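Side-chain contacts in interferon-inducible protein AIM2 (Mus musculus, PDB 4JBM), which senses double-stranded DNA in the cytosol through its HIN domain, the part present here, and activates the inflammasome that leads to pyroptosis: residues 3-8 and 82-87; 7-12 and 92-97; 49-52 and 56-59. All coordinates share one frame; numbering follows the deposited sequence.

Contacts 1 and 2 both start on strand 4-16, near the N terminus, while contact 3 uses its sheet neighbour, strand 56-60. Contact 1 closes a loop of 73 residues between 3-8 and 82-87, bringing the linker that leaves the first OB fold back over strand 4-16. Contact 2 shares Thr7 and Val8 with it and docks the end of helix 88-95; the two closures start from the same part of the strand and end successively along the linker. Nested inside both, contact 3, the shortest closure, folds the loop 49-52 onto strand 56-60, which pairs with 4-16. Together they tie the linker and the barrel interior to two neighbouring strands.

Contact 1 (3-8 and 82-87); sequences PLVVTV and SNHEVP
Thr7 and Val86 form the tight end of this contact, and one methyl does the work. Val86 CG2 lies 3.6 Å from Thr7 CB and 3.7 Å from Thr7 OG1, so it bears on the branch point of the threonine and not on its methyl alone. The two side chains run past each other in opposite directions. With CG1 of Val86 anti to its backbone N (chi1 -174°), CG2 is the branch presented to the strand, and the side chain also touches Ala32 on strand 25-32. No hydrogen bond spans the segments, and the buried surface is a modest 198 Å². This is the outer face of strand 4-16 of the first OB fold, covered by the linker that leads from strand 76-79 to helix 88-95; Val6 and Val8 point to the opposite, inner side. The other end is looser, though the whole contact lies at the surface: Val5 CG1 stands 4.1 Å from His84 CD2 and equally far from Ser82 OG, meeting the imidazole obliquely, the two side chains crossing at about a right angle. Within the linker, His84 N donates to Ser82 OG at 3.0 Å (161°), an ST turn. That hydroxyl also sits 3.1 Å above the His84 ring plane, toward its rim, while His84 ND1 makes a weak bond to Asn83 OD1; His84 also touches Glu34.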
loop_
_atom_site.group_PDB
_atom_site.type_symbol
_atom_site.label_atom_id
_atom_site.label_comp_id
_atom_site.label_asym_id
_atom_site.label_seq_id
_atom_site.Cartn_x
_atom_site.Cartn_y
_atom_site.Cartn_z
ATOM N N PRO A 3 -22.846 5.890 4.822
ATOM C CA PRO A 3 -22.346 5.485 3.505
ATOM C C PRO A 3 -21.537 6.569 2.804
ATOM O O PRO A 3 -21.819 7.758 2.939
ATOM C CB PRO A 3 -23.630 5.210 2.724
ATOM C CG PRO A 3 -24.608 4.776 3.758
ATOM C CD PRO A 3 -24.281 5.584 4.984
ATOM N N LEU A 4 -20.519 6.134 2.076
ATOM C CA LEU A 4 -19.582 7.036 1.426
ATOM C C LEU A 4 -19.459 6.672 -0.048
ATOM O O LEU A 4 -19.156 5.528 -0.389
ATOM C CB LEU A 4 -18.214 6.977 2.122
ATOM C CG LEU A 4 -17.204 8.092 1.832
ATOM C CD1 LEU A 4 -17.789 9.448 2.181
ATOM C CD2 LEU A 4 -15.918 7.871 2.610
ATOM N N VAL A 5 -19.700 7.645 -0.917
ATOM C CA VAL A 5 -19.507 7.453 -2.346
ATOM C C VAL A 5 -18.065 7.778 -2.692
ATOM O O VAL A 5 -17.576 8.859 -2.373
ATOM C CB VAL A 5 -20.425 8.363 -3.167
ATOM C CG1 VAL A 5 -20.182 8.146 -4.655
ATOM C CG2 VAL A 5 -21.875 8.100 -2.823
ATOM N N VAL A 6 -17.370 6.814 -3.288
ATOM C CA VAL A 6 -15.982 6.994 -3.683
ATOM C C VAL A 6 -15.778 6.549 -5.130
ATOM O O VAL A 6 -16.567 5.782 -5.687
ATOM C CB VAL A 6 -15.013 6.206 -2.771
ATOM C CG1 VAL A 6 -15.054 6.738 -1.346
ATOM C CG2 VAL A 6 -15.364 4.746 -2.786
ATOM N N THR A 7 -14.727 7.072 -5.740
ATOM C CA THR A 7 -14.310 6.687 -7.075
ATOM C C THR A 7 -13.084 5.789 -6.923
ATOM O O THR A 7 -12.134 6.155 -6.231
ATOM C CB THR A 7 -13.934 7.938 -7.893
ATOM O OG1 THR A 7 -15.043 8.845 -7.921
ATOM C CG2 THR A 7 -13.537 7.563 -9.314
ATOM N N VAL A 8 -13.091 4.623 -7.561
ATOM C CA VAL A 8 -11.944 3.720 -7.441
ATOM C C VAL A 8 -10.818 4.140 -8.384
ATOM O O VAL A 8 -11.032 4.334 -9.580
ATOM C CB VAL A 8 -12.326 2.243 -7.682
ATOM C CG1 VAL A 8 -11.106 1.347 -7.500
ATOM C CG2 VAL A 8 -13.424 1.825 -6.733
ATOM N N SER A 82 -22.702 8.161 -10.416
ATOM C CA SER A 82 -22.475 9.425 -9.724
ATOM C C SER A 82 -21.916 10.481 -10.675
ATOM O O SER A 82 -21.274 10.141 -11.667
ATOM C CB SER A 82 -21.498 9.199 -8.563
ATOM O OG SER A 82 -21.168 10.403 -7.893
ATOM N N ASN A 83 -22.143 11.755 -10.358
ATOM C CA ASN A 83 -21.536 12.847 -11.113
ATOM C C ASN A 83 -20.209 13.284 -10.506
ATOM O O ASN A 83 -19.622 14.272 -10.941
ATOM C CB ASN A 83 -22.469 14.060 -11.196
ATOM C CG ASN A 83 -22.972 14.519 -9.835
ATOM O OD1 ASN A 83 -22.292 14.376 -8.823
ATOM N ND2 ASN A 83 -24.166 15.101 -9.816
ATOM N N HIS A 84 -19.741 12.566 -9.491
ATOM C CA HIS A 84 -18.483 12.936 -8.855
ATOM C C HIS A 84 -17.310 12.779 -9.798
ATOM O O HIS A 84 -17.236 11.836 -10.586
ATOM C CB HIS A 84 -18.224 12.095 -7.603
ATOM C CG HIS A 84 -19.101 12.432 -6.445
ATOM N ND1 HIS A 84 -20.152 13.326 -6.525
ATOM C CD2 HIS A 84 -19.068 12.026 -5.154
ATOM C CE1 HIS A 84 -20.731 13.439 -5.354
ATOM N NE2 HIS A 84 -20.087 12.654 -4.494
ATOM N N GLU A 85 -16.395 13.734 -9.694
ATOM C CA GLU A 85 -15.155 13.714 -10.438
ATOM C C GLU A 85 -14.012 14.009 -9.486
ATOM O O GLU A 85 -14.094 14.938 -8.684
ATOM C CB GLU A 85 -15.184 14.768 -11.551
ATOM C CG GLU A 85 -16.219 14.523 -12.638
ATOM C CD GLU A 85 -16.366 15.705 -13.588
ATOM O OE1 GLU A 85 -16.857 16.768 -13.153
ATOM O OE2 GLU A 85 -15.982 15.573 -14.769
ATOM N N VAL A 86 -12.957 13.210 -9.573
ATOM C CA VAL A 86 -11.798 13.400 -8.725
ATOM C C VAL A 86 -10.881 14.407 -9.400
ATOM O O VAL A 86 -10.511 14.217 -10.559
ATOM C CB VAL A 86 -11.036 12.073 -8.505
ATOM C CG1 VAL A 86 -9.906 12.258 -7.511
ATOM C CG2 VAL A 86 -11.989 10.986 -8.037
ATOM N N PRO A 87 -10.523 15.488 -8.681
ATOM C CA PRO A 87 -9.540 16.457 -9.184
ATOM C C PRO A 87 -8.237 15.770 -9.595
ATOM O O PRO A 87 -7.872 14.752 -9.006
ATOM C CB PRO A 87 -9.290 17.365 -7.975
ATOM C CG PRO A 87 -10.562 17.295 -7.176
ATOM C CD PRO A 87 -11.110 15.899 -7.390
#

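Contact 2 (7-12 and 92-97); sequences TVLKAI and KRARET. With nucleotides of chain D; nucleotides of chain C.
Arg95 sets out with CG anti to the carbonyl carbon (chi1 -62°), and bends at chi2 and chi3 (-68° and -65°) bring its guanidinium to Lys10, whose CG lies anti to the backbone N. The strand side of this meeting is a classic beta bulge: Leu9 and Lys10 both face Thr30 across the sheet of the first OB fold, and both side chains set out toward the last turn of helix 88-95 in the linker to the second OB fold. Lys10 and Arg95 cross at about a right angle. Lys10 CB lies over one guanidinium face, 4.2 Å above its plane and toward the rim, and Lys10 CD is 3.9 Å from Arg95 NE; this is contact between aliphatic chain and flat cation. Further out the lysine chain turns away, its NZ staying 6.0 Å from Arg95 NH2. Leu9 supplies the apolar part, its CD2 resting 3.6 Å from Ala94 CB, while Phe37 touches the side chains of both Ala94 and Arg93. A water between Leu9 O and Arg95 NH1 has only weak bonds, and the bridge is doubtful.

Other residues at the helix end, Arg93 and Thr97, bind the DNA backbone, in keeping with the electrostatic binding by HIN domains. Arg93 grips a single phosphate oxygen of chain C, OP2 of DG8, with NE and NH2, the oxygen lying near the guanidinium plane. Just beyond the helix, Thr97 holds DG2 of chain D twice: its OG1 donates to OP1 at 2.7 Å, and its backbone N reaches OP2 at 2.8 Å in a nearly straight bond.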
loop_
_atom_site.group_PDB
_atom_site.type_symbol
_atom_site.label_atom_id
_atom_site.label_comp_id
_atom_site.label_asym_id
_atom_site.label_seq_id
_atom_site.Cartn_x
_atom_site.Cartn_y
_atom_site.Cartn_z
ATOM N N THR A 7 -14.727 7.072 -5.740
ATOM C CA THR A 7 -14.310 6.687 -7.075
ATOM C C THR A 7 -13.084 5.789 -6.923
ATOM O O THR A 7 -12.134 6.155 -6.231
ATOM C CB THR A 7 -13.934 7.938 -7.893
ATOM O OG1 THR A 7 -15.043 8.845 -7.921
ATOM C CG2 THR A 7 -13.537 7.563 -9.314
ATOM N N VAL A 8 -13.091 4.623 -7.561
ATOM C CA VAL A 8 -11.944 3.720 -7.441
ATOM C C VAL A 8 -10.818 4.140 -8.384
ATOM O O VAL A 8 -11.032 4.334 -9.580
ATOM C CB VAL A 8 -12.326 2.243 -7.682
ATOM C CG1 VAL A 8 -11.106 1.347 -7.500
ATOM C CG2 VAL A 8 -13.424 1.825 -6.733
ATOM N N LEU A 9 -9.623 4.280 -7.819
ATOM C CA LEU A 9 -8.436 4.758 -8.525
ATOM C C LEU A 9 -7.458 3.637 -8.866
ATOM O O LEU A 9 -6.827 3.663 -9.921
ATOM C CB LEU A 9 -7.708 5.801 -7.671
ATOM C CG LEU A 9 -8.034 7.288 -7.842
ATOM C CD1 LEU A 9 -9.497 7.520 -8.081
ATOM C CD2 LEU A 9 -7.582 8.041 -6.608
ATOM N N LYS A 10 -7.324 2.669 -7.960
ATOM C CA LYS A 10 -6.416 1.534 -8.151
ATOM C C LYS A 10 -6.914 0.344 -7.337
ATOM O O LYS A 10 -7.508 0.528 -6.274
ATOM C CB LYS A 10 -5.001 1.920 -7.710
ATOM C CG LYS A 10 -3.908 0.888 -7.976
ATOM C CD LYS A 10 -2.601 1.269 -7.261
ATOM C CE LYS A 10 -1.454 0.346 -7.641
ATOM N NZ LYS A 10 -1.612 -0.994 -7.032
ATOM N N ALA A 11 -6.682 -0.868 -7.836
ATOM C CA ALA A 11 -7.021 -2.091 -7.102
ATOM C C ALA A 11 -6.215 -3.271 -7.637
ATOM O O ALA A 11 -6.232 -3.542 -8.839
ATOM C CB ALA A 11 -8.520 -2.381 -7.192
ATOM N N ILE A 12 -5.497 -3.955 -6.748
ATOM C CA ILE A 12 -4.754 -5.149 -7.139
ATOM C C ILE A 12 -5.641 -6.394 -7.074
ATOM O O ILE A 12 -6.625 -6.423 -6.332
ATOM C CB ILE A 12 -3.515 -5.369 -6.255
ATOM C CG1 ILE A 12 -3.924 -5.789 -4.842
ATOM C CG2 ILE A 12 -2.648 -4.118 -6.239
ATOM C CD1 ILE A 12 -2.747 -5.976 -3.890
ATOM N N LYS A 92 -3.233 12.214 -8.635
ATOM C CA LYS A 92 -1.777 12.245 -8.672
ATOM C C LYS A 92 -1.178 11.963 -7.294
ATOM O O LYS A 92 -0.205 11.221 -7.183
ATOM C CB LYS A 92 -1.252 13.588 -9.212
ATOM C CG LYS A 92 -0.927 13.622 -10.690
ATOM C CD LYS A 92 -0.411 15.004 -11.096
ATOM C CE LYS A 92 1.079 15.230 -10.826
ATOM N NZ LYS A 92 1.972 14.423 -11.736
ATOM N N ARG A 93 -1.736 12.556 -6.242
ATOM C CA ARG A 93 -1.170 12.309 -4.911
ATOM C C ARG A 93 -1.497 10.905 -4.412
ATOM O O ARG A 93 -0.679 10.276 -3.747
ATOM C CB ARG A 93 -1.598 13.387 -3.904
ATOM C CG ARG A 93 -0.649 14.602 -3.953
ATOM C CD ARG A 93 -0.921 15.709 -2.937
ATOM N NE ARG A 93 -2.191 16.397 -3.133
ATOM C CZ ARG A 93 -3.292 16.144 -2.435
ATOM N NH1 ARG A 93 -3.271 15.239 -1.468
ATOM N NH2 ARG A 93 -4.406 16.820 -2.682
ATOM N N ALA A 94 -2.677 10.411 -4.781
ATOM C CA ALA A 94 -3.125 9.090 -4.366
ATOM C C ALA A 94 -2.193 8.036 -4.898
ATOM O O ALA A 94 -1.962 7.001 -4.250
ATOM C CB ALA A 94 -4.527 8.826 -4.864
ATOM N N ARG A 95 -1.680 8.296 -6.096
ATOM C CA ARG A 95 -0.835 7.326 -6.779
ATOM C C ARG A 95 0.657 7.495 -6.533
ATOM O O ARG A 95 1.438 6.590 -6.825
ATOM C CB ARG A 95 -1.107 7.363 -8.288
ATOM C CG ARG A 95 -2.532 6.983 -8.696
ATOM C CD ARG A 95 -2.821 5.511 -8.426
ATOM N NE ARG A 95 -2.012 4.601 -9.247
ATOM C CZ ARG A 95 -2.345 4.193 -10.472
ATOM N NH1 ARG A 95 -3.467 4.618 -11.041
ATOM N NH2 ARG A 95 -1.558 3.358 -11.136
ATOM N N GLU A 96 1.072 8.638 -5.993
ATOM C CA GLU A 96 2.508 8.893 -5.931
ATOM C C GLU A 96 3.155 8.281 -4.682
ATOM O O GLU A 96 2.502 8.060 -3.659
ATOM C CB GLU A 96 2.804 10.393 -6.054
ATOM C CG GLU A 96 2.489 11.221 -4.820
ATOM C CD GLU A 96 2.675 12.702 -5.079
ATOM O OE1 GLU A 96 2.912 13.069 -6.251
ATOM O OE2 GLU A 96 2.573 13.500 -4.122
ATOM N N THR A 97 4.432 7.944 -4.819
ATOM C CA THR A 97 5.236 7.390 -3.741
ATOM C C THR A 97 5.713 8.517 -2.828
ATOM O O THR A 97 6.417 9.422 -3.274
ATOM C CB THR A 97 6.463 6.672 -4.302
ATOM O OG1 THR A 97 6.042 5.578 -5.137
ATOM C CG2 THR A 97 7.359 6.167 -3.162
ATOM P P DG D 2 6.316 7.430 -8.186
ATOM O OP1 DG D 2 7.046 6.309 -7.549
ATOM O OP2 DG D 2 5.595 8.445 -7.372
ATOM O "O5'" DG D 2 7.373 8.225 -9.079
ATOM C "C5'" DG D 2 8.152 7.504 -10.011
ATOM C "C4'" DG D 2 9.204 8.414 -10.610
ATOM O "O4'" DG D 2 8.576 9.288 -11.573
ATOM C "C3'" DG D 2 9.933 9.319 -9.630
ATOM O "O3'" DG D 2 11.288 9.368 -10.060
ATOM C "C2'" DG D 2 9.190 10.653 -9.722
ATOM C "C1'" DG D 2 8.740 10.640 -11.180
ATOM N N9 DG D 2 7.469 11.303 -11.480
ATOM C C8 DG D 2 6.247 11.136 -10.878
ATOM N N7 DG D 2 5.300 11.875 -11.398
ATOM C C5 DG D 2 5.944 12.579 -12.425
ATOM C C6 DG D 2 5.447 13.551 -13.346
ATOM O O6 DG D 2 4.296 13.983 -13.441
ATOM N N1 DG D 2 6.426 14.023 -14.222
ATOM C C2 DG D 2 7.732 13.616 -14.167
ATOM N N2 DG D 2 8.508 14.194 -15.076
ATOM N N3 DG D 2 8.226 12.713 -13.321
ATOM C C4 DG D 2 7.275 12.240 -12.476
ATOM P P DG C 8 -3.706 20.376 -4.095
ATOM O OP1 DG C 8 -5.142 20.727 -3.970
ATOM O OP2 DG C 8 -3.260 18.961 -4.051
ATOM O "O5'" DG C 8 -3.133 21.026 -5.438
ATOM C "C5'" DG C 8 -3.251 22.457 -5.579
ATOM C "C4'" DG C 8 -2.549 22.869 -6.853
ATOM O "O4'" DG C 8 -1.111 22.854 -6.697
ATOM C "C3'" DG C 8 -2.887 21.958 -8.030
ATOM O "O3'" DG C 8 -3.276 22.748 -9.127
ATOM C "C2'" DG C 8 -1.605 21.177 -8.299
ATOM C "C1'" DG C 8 -0.545 22.140 -7.778
ATOM N N9 DG C 8 0.632 21.447 -7.280
ATOM C C8 DG C 8 0.688 20.369 -6.428
ATOM N N7 DG C 8 1.899 19.951 -6.172
ATOM C C5 DG C 8 2.704 20.800 -6.916
ATOM C C6 DG C 8 4.106 20.828 -7.032
ATOM O O6 DG C 8 4.950 20.101 -6.472
ATOM N N1 DG C 8 4.498 21.850 -7.891
ATOM C C2 DG C 8 3.649 22.726 -8.529
ATOM N N2 DG C 8 4.237 23.648 -9.302
ATOM N N3 DG C 8 2.326 22.704 -8.429
ATOM C C4 DG C 8 1.933 21.721 -7.604
ATOM O "O5'" DG D 1 1.351 5.403 -11.485
ATOM C "C5'" DG D 1 1.823 6.230 -10.430
ATOM C "C4'" DG D 1 3.333 6.305 -10.460
ATOM O "O4'" DG D 1 3.764 6.885 -11.716
ATOM C "C3'" DG D 1 3.982 7.162 -9.391
ATOM O "O3'" DG D 1 5.326 6.759 -9.266
ATOM C "C2'" DG D 1 3.874 8.539 -10.036
ATOM C "C1'" DG D 1 4.232 8.214 -11.486
ATOM N N9 DG D 1 3.620 9.131 -12.464
ATOM C C8 DG D 1 2.322 9.581 -12.510
ATOM N N7 DG D 1 2.067 10.395 -13.508
ATOM C C5 DG D 1 3.283 10.514 -14.157
ATOM C C6 DG D 1 3.647 11.264 -15.302
ATOM O O6 DG D 1 2.925 11.979 -15.985
ATOM N N1 DG D 1 4.992 11.126 -15.644
ATOM C C2 DG D 1 5.859 10.322 -14.945
ATOM N N2 DG D 1 7.115 10.283 -15.398
ATOM N N3 DG D 1 5.529 9.613 -13.871
ATOM C C4 DG D 1 4.237 9.745 -13.531
HETATM O O HOH W 1 -5.229 6.267 -11.519
#

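Contact 3 (49-52 and 56-59); sequences DKFI and TIKI
Phe51 turns one face of its ring to Ile57, and the two side chains cross at about a right angle. Ile57 CD1 stands 3.9 Å from the ring centroid and 20° off the normal, a CH-pi contact over the face; the methyl is displaced toward the rim, where Phe51 CZ is the nearest atom at 3.7 Å. The torsions of the isoleucine account for this approach. Its CG1 sits between the backbone N and the carbonyl carbon (chi1 58°), and the chain then runs straight on to CD1. The remaining branch, CG2, lies 3.3 Å from the carbonyl oxygen of Lys50. It is through this backbone atom that Lys50 takes part; its side chain leads away, NZ making a weak hydrogen bond to Val77 O. Ile59 adds a second, looser methyl: its CD1 meets the ring obliquely, 4.2 Å from Phe51 CZ. The phenylalanine also touches Ala29, Val31 and Val8, from two other strands of the sheet, while Ile57 packs on Val6 and Val8. This arrangement belongs to the hydrophobic core of the first OB-fold barrel, where the connection between its third and fourth strands, here containing a short 3-10 segment, carries an aromatic residue into the interior.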
loop_
_atom_site.group_PDB
_atom_site.type_symbol
_atom_site.label_atom_id
_atom_site.label_comp_id
_atom_site.label_asym_id
_atom_site.label_seq_id
_atom_site.Cartn_x
_atom_site.Cartn_y
_atom_site.Cartn_z
ATOM N N ASP A 49 -14.985 -7.533 -7.908
ATOM C CA ASP A 49 -15.697 -7.228 -9.151
ATOM C C ASP A 49 -16.300 -5.819 -9.175
ATOM O O ASP A 49 -16.723 -5.326 -10.225
ATOM C CB ASP A 49 -16.799 -8.269 -9.407
ATOM C CG ASP A 49 -17.809 -8.360 -8.265
ATOM O OD1 ASP A 49 -17.414 -8.152 -7.098
ATOM O OD2 ASP A 49 -19.000 -8.635 -8.536
ATOM N N LYS A 50 -16.332 -5.178 -8.010
ATOM C CA LYS A 50 -16.921 -3.855 -7.868
ATOM C C LYS A 50 -15.824 -2.798 -7.784
ATOM O O LYS A 50 -16.079 -1.606 -7.950
ATOM C CB LYS A 50 -17.805 -3.821 -6.618
ATOM C CG LYS A 50 -18.947 -4.841 -6.652
ATOM C CD LYS A 50 -19.676 -4.931 -5.316
ATOM C CE LYS A 50 -20.939 -5.760 -5.436
ATOM N NZ LYS A 50 -21.999 -5.026 -6.170
ATOM N N PHE A 51 -14.607 -3.256 -7.512
ATOM C CA PHE A 51 -13.447 -2.385 -7.379
ATOM C C PHE A 51 -12.598 -2.330 -8.657
ATOM O O PHE A 51 -11.511 -2.913 -8.734
ATOM C CB PHE A 51 -12.588 -2.863 -6.209
ATOM C CG PHE A 51 -13.061 -2.384 -4.862
ATOM C CD1 PHE A 51 -14.074 -3.057 -4.180
ATOM C CD2 PHE A 51 -12.483 -1.272 -4.271
ATOM C CE1 PHE A 51 -14.498 -2.619 -2.926
ATOM C CE2 PHE A 51 -12.900 -0.827 -3.018
ATOM C CZ PHE A 51 -13.911 -1.498 -2.349
ATOM N N ILE A 52 -13.097 -1.614 -9.655
ATOM C CA ILE A 52 -12.351 -1.405 -10.883
ATOM C C ILE A 52 -12.162 0.095 -11.103
ATOM O O ILE A 52 -13.091 0.872 -10.874
ATOM C CB ILE A 52 -13.066 -2.102 -12.074
ATOM C CG1 ILE A 52 -12.837 -3.613 -12.000
ATOM C CG2 ILE A 52 -12.581 -1.577 -13.416
ATOM C CD1 ILE A 52 -14.063 -4.407 -11.623
ATOM N N THR A 56 -17.704 4.124 -9.873
ATOM C CA THR A 56 -18.132 4.811 -8.662
ATOM C C THR A 56 -18.899 3.846 -7.780
ATOM O O THR A 56 -19.828 3.186 -8.237
ATOM C CB THR A 56 -18.999 6.053 -8.963
ATOM O OG1 THR A 56 -20.120 5.678 -9.773
ATOM C CG2 THR A 56 -18.185 7.109 -9.684
ATOM N N ILE A 57 -18.500 3.761 -6.517
ATOM C CA ILE A 57 -19.119 2.818 -5.597
ATOM C C ILE A 57 -19.554 3.488 -4.302
ATOM O O ILE A 57 -18.959 4.475 -3.870
ATOM C CB ILE A 57 -18.171 1.642 -5.258
ATOM C CG1 ILE A 57 -16.871 2.165 -4.654
ATOM C CG2 ILE A 57 -17.877 0.805 -6.494
ATOM C CD1 ILE A 57 -15.940 1.068 -4.141
ATOM N N LYS A 58 -20.596 2.928 -3.689
ATOM C CA LYS A 58 -21.090 3.391 -2.403
ATOM C C LYS A 58 -20.801 2.304 -1.365
ATOM O O LYS A 58 -21.151 1.127 -1.545
ATOM C CB LYS A 58 -22.592 3.687 -2.482
ATOM C CG LYS A 58 -23.144 4.499 -1.310
ATOM C CD LYS A 58 -24.593 4.931 -1.551
ATOM C CE LYS A 58 -25.075 5.874 -0.461
ATOM N NZ LYS A 58 -24.263 7.122 -0.441
ATOM N N ILE A 59 -20.142 2.703 -0.284
ATOM C CA ILE A 59 -19.677 1.755 0.714
ATOM C C ILE A 59 -20.305 2.082 2.059
ATOM O O ILE A 59 -20.198 3.203 2.548
ATOM C CB ILE A 59 -18.132 1.783 0.837
ATOM C CG1 ILE A 59 -17.482 1.727 -0.550
ATOM C CG2 ILE A 59 -17.640 0.654 1.746
ATOM C CD1 ILE A 59 -15.961 1.730 -0.546
#